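Side-chain contacts in lipolytic protein G-D-S-L family (PDB 4RW0), which probably hydrolyses ester bonds of lipid or acyl substrates, as a GDSL-family lipase/acylhydrolase of the SGNH hydrolase clan: residues Arg23-Val26 with Glu27-Ala31; Ser47-Gly50 with Met51-Asn54; Val63-Pro66 with Thr67-Ile70; Gly119-Leu122 with Val123-Val127. All coordinates share one frame; numbering follows the deposited sequence.

Contacts 1, 2 and 4 are the opening turns of helices 25-32, 48-59 and 120-138, whereas contact 3 is a beta turn at the surface leading into strand 69-73 of the parallel sheet. The three helical contacts are partly buried, and each presses apolar side chains on neighbouring elements, while polar groups such as Glu27 and Asp121 are tied both to waters and to other parts of the chain. Contact 3 depends instead on an arginine and an aspartate. The N-terminal turns differ too: water and a glutamate in contact 1, a serine cap in contact 2, weak backbone bonds in contact 4. Contacts 3 and 4 lie farthest apart, their centres about 32 Å from each other.

Contact 1: residues Arg23-Val26 with Glu27-Ala31; sequences RGWV and EICDA. With NA (sodium ion), chain D.
Glu27 folds back over the first turn of its helix, its side chain running at a slant to that of Val26, with OE2 4.0 Å from Val26 CB. The carboxylate gets there because the chain bends at its second torsion (chi2 75°), which turns OE1 toward the start of the helix. OE1 accepts from two waters: one, 2.7 Å from OE1, also takes the N-H of Gly24, and the other takes that of Val26. The glutamate thus serves the first turn through water, while OE2 is held by Asn40. Gly24 is the N-cap residue of helix 25-32, and a side chain there would run close to Glu27 OE1. Its carbonyl receives Ile28 N in a nearly straight bond of 3.1 Å. This helix packs on one side of the parallel sheet of the alpha/beta SGNH hydrolase fold, between strand 36-40 and helix 168-182. Val26 lays CG2 over the centre of the Trp25 ring, 3.5 Å above its plane, while SG of Cys29 meets the ring's edge, 4.2 Å from CE3. Both Val26 and Cys29 also touch Phe38, and the indole N-H bonds to Ile13 O, which probably limits the ring's rotation. Ile28 sends CD1 back along the helix to 3.6 Å from Arg23 O and touches Ala175 with its side chain. One turn on from Val26, Asp30 binds the sodium ion through its backbone O at 2.4 Å, with the carbonyls of Ile33 and Val36; its OD1 accepts from Phe38 N.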
loop_
_atom_site.group_PDB
_atom_site.type_symbol
_atom_site.label_atom_id
_atom_site.label_comp_id
_atom_site.label_asym_id
_atom_site.label_seq_id
_atom_site.Cartn_x
_atom_site.Cartn_y
_atom_site.Cartn_z
ATOM N N ARG A 23 1.848 -15.210 -4.566
ATOM C CA ARG A 23 2.069 -14.383 -5.717
ATOM C C ARG A 23 1.577 -12.958 -5.669
ATOM O O ARG A 23 1.724 -12.195 -6.626
ATOM C CB ARG A 23 1.509 -15.103 -6.933
ATOM C CG ARG A 23 2.415 -16.265 -7.305
ATOM C CD ARG A 23 1.866 -17.232 -8.336
ATOM N NE ARG A 23 2.841 -18.305 -8.515
ATOM C CZ ARG A 23 3.389 -18.652 -9.674
ATOM N NH1 ARG A 23 3.044 -18.034 -10.795
ATOM N NH2 ARG A 23 4.280 -19.633 -9.711
ATOM N N GLY A 24 0.995 -12.581 -4.580
ATOM C CA GLY A 24 0.750 -11.176 -4.251
ATOM C C GLY A 24 2.074 -10.527 -3.969
ATOM O O GLY A 24 3.072 -11.201 -3.608
ATOM N N TRP A 25 2.161 -9.216 -4.086
ATOM C CA TRP A 25 3.445 -8.562 -3.940
ATOM C C TRP A 25 4.086 -8.680 -2.577
ATOM O O TRP A 25 5.301 -8.750 -2.451
ATOM C CB TRP A 25 3.403 -7.076 -4.360
ATOM C CG TRP A 25 2.568 -6.139 -3.483
ATOM C CD1 TRP A 25 1.221 -5.880 -3.581
ATOM C CD2 TRP A 25 3.028 -5.426 -2.335
ATOM N NE1 TRP A 25 0.834 -5.012 -2.543
ATOM C CE2 TRP A 25 1.929 -4.737 -1.777
ATOM C CE3 TRP A 25 4.256 -5.308 -1.724
ATOM C CZ2 TRP A 25 2.066 -3.881 -0.677
ATOM C CZ3 TRP A 25 4.377 -4.524 -0.626
ATOM C CH2 TRP A 25 3.276 -3.815 -0.099
ATOM N N VAL A 26 3.282 -8.733 -1.531
ATOM C CA VAL A 26 3.869 -8.879 -0.177
ATOM C C VAL A 26 4.571 -10.200 -0.012
ATOM O O VAL A 26 5.694 -10.297 0.512
ATOM C CB VAL A 26 2.777 -8.686 0.927
ATOM C CG1 VAL A 26 3.339 -8.946 2.338
ATOM C CG2 VAL A 26 2.181 -7.290 0.835
ATOM N N GLU A 27 3.945 -11.188 -0.575
ATOM C CA GLU A 27 4.494 -12.468 -0.428
ATOM C C GLU A 27 5.744 -12.716 -1.257
ATOM O O GLU A 27 6.665 -13.398 -0.811
ATOM C CB GLU A 27 3.384 -13.485 -0.703
ATOM C CG GLU A 27 2.383 -13.646 0.447
ATOM C CD GLU A 27 1.384 -12.499 0.577
ATOM O OE1 GLU A 27 1.026 -11.883 -0.451
ATOM O OE2 GLU A 27 0.948 -12.212 1.716
ATOM N N ILE A 28 5.770 -12.145 -2.454
ATOM C CA ILE A 28 6.981 -12.110 -3.292
ATOM C C ILE A 28 8.116 -11.451 -2.516
ATOM O O ILE A 28 9.240 -11.967 -2.466
ATOM C CB ILE A 28 6.700 -11.399 -4.666
ATOM C CG1 ILE A 28 5.733 -12.261 -5.467
ATOM C CG2 ILE A 28 7.986 -11.277 -5.421
ATOM C CD1 ILE A 28 5.229 -11.611 -6.739
ATOM N N CYS A 29 7.826 -10.340 -1.858
ATOM C CA CYS A 29 8.850 -9.665 -1.110
ATOM C C CYS A 29 9.349 -10.539 0.036
ATOM O O CYS A 29 10.559 -10.665 0.260
ATOM C CB CYS A 29 8.422 -8.331 -0.576
ATOM S SG CYS A 29 8.116 -7.058 -1.763
ATOM N N ASP A 30 8.442 -11.219 0.707
ATOM C CA ASP A 30 8.845 -12.022 1.824
ATOM C C ASP A 30 9.783 -13.201 1.401
ATOM O O ASP A 30 10.713 -13.598 2.179
ATOM C CB ASP A 30 7.619 -12.623 2.494
ATOM C CG ASP A 30 7.959 -13.312 3.816
ATOM O OD1 ASP A 30 8.198 -12.691 4.826
ATOM O OD2 ASP A 30 7.985 -14.508 3.846
ATOM N N ALA A 31 9.496 -13.735 0.205
ATOM C CA ALA A 31 10.276 -14.841 -0.350
ATOM C C ALA A 31 11.582 -14.310 -0.886
ATOM O O ALA A 31 12.541 -15.083 -1.062
ATOM C CB ALA A 31 9.498 -15.570 -1.450
HETATM NA NA NA D . 11.583 -13.308 4.445
HETATM O O HOH W 1 -0.027 -13.752 -2.162
HETATM O O HOH W 2 0.318 -9.264 -1.544
#

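Contact 2: residues Ser47-Gly50 with Met51-Asn54; sequences SVQG and MIYN
Gln49 lies across the outer part of the Tyr53 ring, one helical turn on, on the side where its own carbonyl O stands. Gln49 NE2 comes to 3.3 Å from Tyr53 CE1, and its CG lies 3.4 Å from the phenol OH; amide and ring planes are 43° apart. The glutamine reaches the ring because its CG is anti to the backbone N (chi1 -177°) and the chain then bends at chi2. The carbonyl O of Gln49 stands over the centre of the same ring, 3.5 Å above its plane, and also accepts Tyr53 N. NE2 further lies 3.8 Å from Ile52 CB, so the amide spans two residues of the next turn. With an alanine in place of Gln49, the outer part of the Tyr53 ring and the Ile52 side chain would probably lose this cover, and the ring would be freer to turn. Helix 48-59 opens here with an N-cap: Ser47 OG accepts from Gly50 N at 3.0 Å, while Val48 N is held by Asp78. On its inner side, Val48 and the selenomethionine at Met51 pack on Leu92 of helix 85-100, and Met51 also reaches Phe9 of strand 4-10. Tyr53 CD2 lies 3.9 Å from Gly50 CA. The Gly50 carbonyl accepts Asn54 N at 3.0 Å; Asn54 turns its ND2 to Glu43.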
loop_
_atom_site.group_PDB
_atom_site.type_symbol
_atom_site.label_atom_id
_atom_site.label_comp_id
_atom_site.label_asym_id
_atom_site.label_seq_id
_atom_site.Cartn_x
_atom_site.Cartn_y
_atom_site.Cartn_z
ATOM N N SER A 47 -11.980 -0.085 3.712
ATOM C CA SER A 47 -11.893 1.386 3.568
ATOM C C SER A 47 -10.739 1.942 4.424
ATOM O O SER A 47 -10.167 1.213 5.236
ATOM C CB SER A 47 -13.205 2.047 4.045
ATOM O OG SER A 47 -13.381 1.794 5.469
ATOM N N VAL A 48 -10.400 3.234 4.250
ATOM C CA VAL A 48 -9.283 3.804 4.987
ATOM C C VAL A 48 -9.639 3.821 6.493
ATOM O O VAL A 48 -8.842 3.414 7.291
ATOM C CB VAL A 48 -8.924 5.241 4.577
ATOM C CG1 VAL A 48 -7.672 5.631 5.319
ATOM C CG2 VAL A 48 -8.628 5.328 3.124
ATOM N N GLN A 49 -10.892 4.117 6.833
ATOM C CA GLN A 49 -11.248 4.069 8.260
ATOM C C GLN A 49 -11.249 2.635 8.777
ATOM O O GLN A 49 -10.867 2.376 9.911
ATOM C CB GLN A 49 -12.628 4.701 8.495
ATOM C CG GLN A 49 -13.014 4.750 9.998
ATOM C CD GLN A 49 -12.156 5.728 10.797
ATOM O OE1 GLN A 49 -12.022 6.900 10.455
ATOM N NE2 GLN A 49 -11.496 5.222 11.795
ATOM N N GLY A 50 -11.730 1.694 7.990
ATOM C CA GLY A 50 -11.583 0.281 8.375
ATOM C C GLY A 50 -10.148 -0.170 8.624
ATOM O O GLY A 50 -9.824 -0.931 9.566
HETATM N N MSE A 51 -9.231 0.349 7.838
HETATM C CA MSE A 51 -7.790 0.059 8.078
HETATM C C MSE A 51 -7.312 0.605 9.422
HETATM O O MSE A 51 -6.518 0.021 10.069
HETATM C CB MSE A 51 -6.910 0.625 6.945
HETATM C CG MSE A 51 -5.415 0.328 7.161
HETATM SE SE MSE A 51 -4.235 0.930 5.644
HETATM C CE MSE A 51 -4.312 2.853 6.048
ATOM N N ILE A 52 -7.713 1.817 9.772
ATOM C CA ILE A 52 -7.445 2.364 11.120
ATOM C C ILE A 52 -7.874 1.422 12.190
ATOM O O ILE A 52 -7.110 1.133 13.151
ATOM C CB ILE A 52 -8.067 3.776 11.287
ATOM C CG1 ILE A 52 -7.312 4.737 10.394
ATOM C CG2 ILE A 52 -7.972 4.259 12.747
ATOM C CD1 ILE A 52 -7.914 6.106 10.236
ATOM N N TYR A 53 -9.067 0.891 12.060
ATOM C CA TYR A 53 -9.507 -0.104 13.036
ATOM C C TYR A 53 -8.580 -1.328 13.105
ATOM O O TYR A 53 -8.246 -1.837 14.189
ATOM C CB TYR A 53 -10.959 -0.557 12.813
ATOM C CG TYR A 53 -12.007 0.551 12.811
ATOM C CD1 TYR A 53 -11.861 1.742 13.564
ATOM C CD2 TYR A 53 -13.125 0.443 12.006
ATOM C CE1 TYR A 53 -12.815 2.766 13.500
ATOM C CE2 TYR A 53 -14.083 1.459 11.919
ATOM C CZ TYR A 53 -13.945 2.603 12.719
ATOM O OH TYR A 53 -14.923 3.532 12.505
ATOM N N ASN A 54 -8.140 -1.814 11.931
ATOM C CA ASN A 54 -7.179 -2.928 11.923
ATOM C C ASN A 54 -5.907 -2.594 12.612
ATOM O O ASN A 54 -5.340 -3.407 13.323
ATOM C CB ASN A 54 -6.929 -3.413 10.508
ATOM C CG ASN A 54 -8.177 -4.048 9.884
ATOM O OD1 ASN A 54 -9.044 -4.555 10.559
ATOM N ND2 ASN A 54 -8.216 -4.067 8.589
HETATM O O HOH W 3 -11.590 -3.043 9.862
#

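Contact 3: residues Val63-Pro66 with Thr67-Ile70; sequences VSDP and TRHI
Asp65 lays its CB over the centre of the Arg68 guanidinium, 3.6 Å above the plane, so the arginine lies flat beneath the aspartate's first carbon and not beside its carboxylate. The two planes stand 72° apart, and OD2 is 4.4 Å from NH2, well out of the guanidinium plane: the opposite charges are near, but no N-H is aimed at that oxygen. The guanidinium instead grips a backbone carbonyl end-on, both NH2 (2.8 Å) and NH1 (3.0 Å) reaching Val63 O, which lies in its plane. Arg68 gets there by a chain extended through chi2 and bent at chi3 (-68°), which folds the guanidinium back past Asp65. A type I beta turn from Asp65 to Arg68 brings these residues together, closed by a weak bond from Arg68 N to Asp65 O at 3.4 Å. Asp65 OD1 accepts Thr67 N at 3.1 Å from above the carboxylate plane, as in an Asx turn, and a water joins OD2 to Thr67 OG1. A second water links the carbonyls of Asp65 and Arg68. The turn leads into strand 69-73, at the centre of the five-stranded parallel sheet; just before it, Arg68 NE forms a salt bridge with Glu5 and NH1 also reaches Lys102 O. A methionine in place of Arg68 would probably leave Val63 O without its two donors and Glu5 without its charged mate. With Glu5 paired to NE and the Asp65 carboxylate nearby, the buried positive charge is probably balanced, and the loop is joined to strand 4-10.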
loop_
_atom_site.group_PDB
_atom_site.type_symbol
_atom_site.label_atom_id
_atom_site.label_comp_id
_atom_site.label_asym_id
_atom_site.label_seq_id
_atom_site.Cartn_x
_atom_site.Cartn_y
_atom_site.Cartn_z
ATOM N N VAL A 63 4.062 -5.918 20.726
ATOM C CA VAL A 63 5.269 -5.771 21.549
ATOM C C VAL A 63 6.099 -4.575 21.073
ATOM O O VAL A 63 6.002 -4.146 19.911
ATOM C CB VAL A 63 6.117 -7.022 21.516
ATOM C CG1 VAL A 63 5.300 -8.229 21.953
ATOM C CG2 VAL A 63 6.681 -7.252 20.112
ATOM N N SER A 64 6.911 -4.020 21.959
ATOM C CA SER A 64 7.856 -2.930 21.547
ATOM C C SER A 64 8.876 -3.528 20.627
ATOM O O SER A 64 9.408 -4.588 20.908
ATOM C CB SER A 64 8.710 -2.398 22.712
ATOM O OG SER A 64 7.828 -1.934 23.664
ATOM N N ASP A 65 9.239 -2.797 19.596
ATOM C CA ASP A 65 10.198 -3.333 18.638
ATOM C C ASP A 65 10.783 -2.159 17.920
ATOM O O ASP A 65 10.118 -1.564 17.073
ATOM C CB ASP A 65 9.510 -4.281 17.656
ATOM C CG ASP A 65 10.502 -4.941 16.665
ATOM O OD1 ASP A 65 11.677 -4.451 16.617
ATOM O OD2 ASP A 65 10.079 -5.908 15.930
ATOM N N PRO A 66 12.034 -1.817 18.246
ATOM C CA PRO A 66 12.579 -0.551 17.719
ATOM C C PRO A 66 13.069 -0.703 16.247
ATOM O O PRO A 66 13.405 0.302 15.637
ATOM C CB PRO A 66 13.756 -0.257 18.684
ATOM C CG PRO A 66 14.250 -1.643 19.035
ATOM C CD PRO A 66 13.017 -2.538 19.089
ATOM N N THR A 67 13.086 -1.906 15.666
ATOM C CA THR A 67 13.318 -1.967 14.220
ATOM C C THR A 67 12.113 -2.294 13.325
ATOM O O THR A 67 12.252 -2.425 12.074
ATOM C CB THR A 67 14.400 -2.960 13.890
ATOM O OG1 THR A 67 13.942 -4.275 14.221
ATOM C CG2 THR A 67 15.719 -2.544 14.639
ATOM N N ARG A 68 10.932 -2.397 13.922
ATOM C CA ARG A 68 9.714 -2.664 13.133
ATOM C C ARG A 68 9.402 -1.574 12.144
ATOM O O ARG A 68 9.481 -0.401 12.464
ATOM C CB ARG A 68 8.508 -2.884 14.067
ATOM C CG ARG A 68 7.150 -3.054 13.382
ATOM C CD ARG A 68 6.040 -2.993 14.401
ATOM N NE ARG A 68 6.062 -4.113 15.280
ATOM C CZ ARG A 68 6.009 -4.031 16.618
ATOM N NH1 ARG A 68 5.881 -2.865 17.223
ATOM N NH2 ARG A 68 5.955 -5.132 17.331
ATOM N N HIS A 69 8.999 -1.982 10.933
ATOM C CA HIS A 69 8.368 -1.111 9.983
ATOM C C HIS A 69 6.918 -1.521 9.753
ATOM O O HIS A 69 6.541 -2.698 9.878
ATOM C CB HIS A 69 9.193 -1.089 8.634
ATOM C CG HIS A 69 10.506 -0.361 8.773
ATOM N ND1 HIS A 69 11.598 -0.908 9.421
ATOM C CD2 HIS A 69 10.916 0.847 8.313
ATOM C CE1 HIS A 69 12.611 -0.062 9.382
ATOM N NE2 HIS A 69 12.212 1.024 8.743
ATOM N N ILE A 70 6.114 -0.546 9.452
ATOM C CA ILE A 70 4.691 -0.698 9.226
ATOM C C ILE A 70 4.376 -0.099 7.872
ATOM O O ILE A 70 4.485 1.112 7.655
ATOM C CB ILE A 70 3.854 -0.048 10.313
ATOM C CG1 ILE A 70 4.237 -0.607 11.645
ATOM C CG2 ILE A 70 2.357 -0.200 10.059
ATOM C CD1 ILE A 70 3.774 0.183 12.799
HETATM O O HOH W 4 11.672 -5.767 13.730
HETATM O O HOH W 5 10.214 0.514 15.106
#

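Contact 4: residues Gly119-Leu122 with Val123-Val127; sequences GLDL and VVREV
Helix 120-138 starts with a loosely bonded turn: Val123 N and Val124 N both reach Leu120 O in weak bonds, the latter at 3.4 Å. The regular pattern sets in next, with Arg125 N on Asp121 O and Glu126 N on Leu122 O, each 3.0 Å. Asp121 and Arg125 cross at about a right angle, the carboxylate meeting the arginine's aliphatic part: OD2 is 3.4 Å from CD. A water bridges the charged ends, donating to Asp121 OD2 at 2.6 Å and accepting from Arg125 NH1 at the guanidinium edge. The bend of the arginine at chi3 (53°) carries NH1 back toward the start of the helix, where it lies 3.4 Å from Leu122 CD2, the two side chains lying alongside and pointing the same way. Tyr146 OH and Ile113 N also hold the Asp121 carboxylate, tying the helix start to helix 145-154 and a loop. Val123 and Val124 pack on Ile79 of helix 76-80, Glu126 OE1 is hydrogen-bonded to Ser85 OG, and Val127 touches helix 85-100; the helix is the crossover of the beta-alpha-beta unit between strands 104-108 and 141-143.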
loop_
_atom_site.group_PDB
_atom_site.type_symbol
_atom_site.label_atom_id
_atom_site.label_comp_id
_atom_site.label_asym_id
_atom_site.label_seq_id
_atom_site.Cartn_x
_atom_site.Cartn_y
_atom_site.Cartn_z
ATOM N N GLY A 119 -11.865 10.635 -14.607
ATOM C CA GLY A 119 -12.746 10.973 -13.476
ATOM C C GLY A 119 -12.146 10.539 -12.130
ATOM O O GLY A 119 -11.317 11.233 -11.549
ATOM N N LEU A 120 -12.520 9.346 -11.677
ATOM C CA LEU A 120 -12.028 8.843 -10.381
ATOM C C LEU A 120 -10.509 8.787 -10.245
ATOM O O LEU A 120 -9.963 9.022 -9.155
ATOM C CB LEU A 120 -12.633 7.487 -10.077
ATOM C CG LEU A 120 -14.122 7.554 -9.885
ATOM C CD1 LEU A 120 -14.630 6.188 -9.549
ATOM C CD2 LEU A 120 -14.472 8.560 -8.796
ATOM N N ASP A 121 -9.791 8.497 -11.325
ATOM C CA ASP A 121 -8.347 8.410 -11.175
ATOM C C ASP A 121 -7.689 9.696 -10.816
ATOM O O ASP A 121 -6.539 9.713 -10.310
ATOM C CB ASP A 121 -7.667 7.892 -12.460
ATOM C CG ASP A 121 -6.235 7.439 -12.189
ATOM O OD1 ASP A 121 -6.076 6.516 -11.317
ATOM O OD2 ASP A 121 -5.292 8.054 -12.735
ATOM N N LEU A 122 -8.363 10.807 -11.148
ATOM C CA LEU A 122 -7.813 12.114 -10.761
ATOM C C LEU A 122 -7.818 12.298 -9.229
ATOM O O LEU A 122 -6.906 12.931 -8.668
ATOM C CB LEU A 122 -8.562 13.276 -11.433
ATOM C CG LEU A 122 -8.718 13.211 -12.963
ATOM C CD1 LEU A 122 -9.527 14.409 -13.477
ATOM C CD2 LEU A 122 -7.357 13.204 -13.625
ATOM N N VAL A 123 -8.798 11.714 -8.560
ATOM C CA VAL A 123 -8.838 11.764 -7.079
ATOM C C VAL A 123 -7.630 10.998 -6.503
ATOM O O VAL A 123 -6.886 11.490 -5.616
ATOM C CB VAL A 123 -10.128 11.163 -6.551
ATOM C CG1 VAL A 123 -10.190 11.323 -5.044
ATOM C CG2 VAL A 123 -11.353 11.810 -7.187
ATOM N N VAL A 124 -7.349 9.827 -7.105
ATOM C CA VAL A 124 -6.198 8.994 -6.705
ATOM C C VAL A 124 -4.908 9.790 -6.845
ATOM O O VAL A 124 -4.045 9.831 -5.969
ATOM C CB VAL A 124 -6.093 7.675 -7.579
ATOM C CG1 VAL A 124 -4.793 6.949 -7.323
ATOM C CG2 VAL A 124 -7.203 6.729 -7.270
ATOM N N ARG A 125 -4.786 10.469 -7.977
ATOM C CA ARG A 125 -3.612 11.257 -8.213
ATOM C C ARG A 125 -3.446 12.370 -7.226
ATOM O O ARG A 125 -2.308 12.630 -6.832
ATOM C CB ARG A 125 -3.574 11.794 -9.663
ATOM C CG ARG A 125 -3.301 10.644 -10.646
ATOM C CD ARG A 125 -3.558 10.956 -12.095
ATOM N NE ARG A 125 -2.858 12.149 -12.472
ATOM C CZ ARG A 125 -3.152 12.885 -13.554
ATOM N NH1 ARG A 125 -4.120 12.523 -14.435
ATOM N NH2 ARG A 125 -2.459 14.001 -13.761
ATOM N N GLU A 126 -4.532 13.032 -6.875
ATOM C CA GLU A 126 -4.505 14.144 -5.882
ATOM C C GLU A 126 -4.096 13.630 -4.525
ATOM O O GLU A 126 -3.268 14.225 -3.867
ATOM C CB GLU A 126 -5.904 14.806 -5.736
ATOM C CG GLU A 126 -6.394 15.662 -6.907
ATOM C CD GLU A 126 -7.904 16.005 -6.898
ATOM O OE1 GLU A 126 -8.611 15.817 -5.881
ATOM O OE2 GLU A 126 -8.395 16.463 -7.950
ATOM N N VAL A 127 -4.650 12.482 -4.102
ATOM C CA VAL A 127 -4.238 11.851 -2.831
ATOM C C VAL A 127 -2.770 11.582 -2.889
ATOM O O VAL A 127 -2.039 11.940 -1.967
ATOM C CB VAL A 127 -5.037 10.531 -2.554
ATOM C CG1 VAL A 127 -4.456 9.729 -1.424
ATOM C CG2 VAL A 127 -6.475 10.846 -2.287
HETATM O O HOH W 6 -5.558 9.816 -14.663
#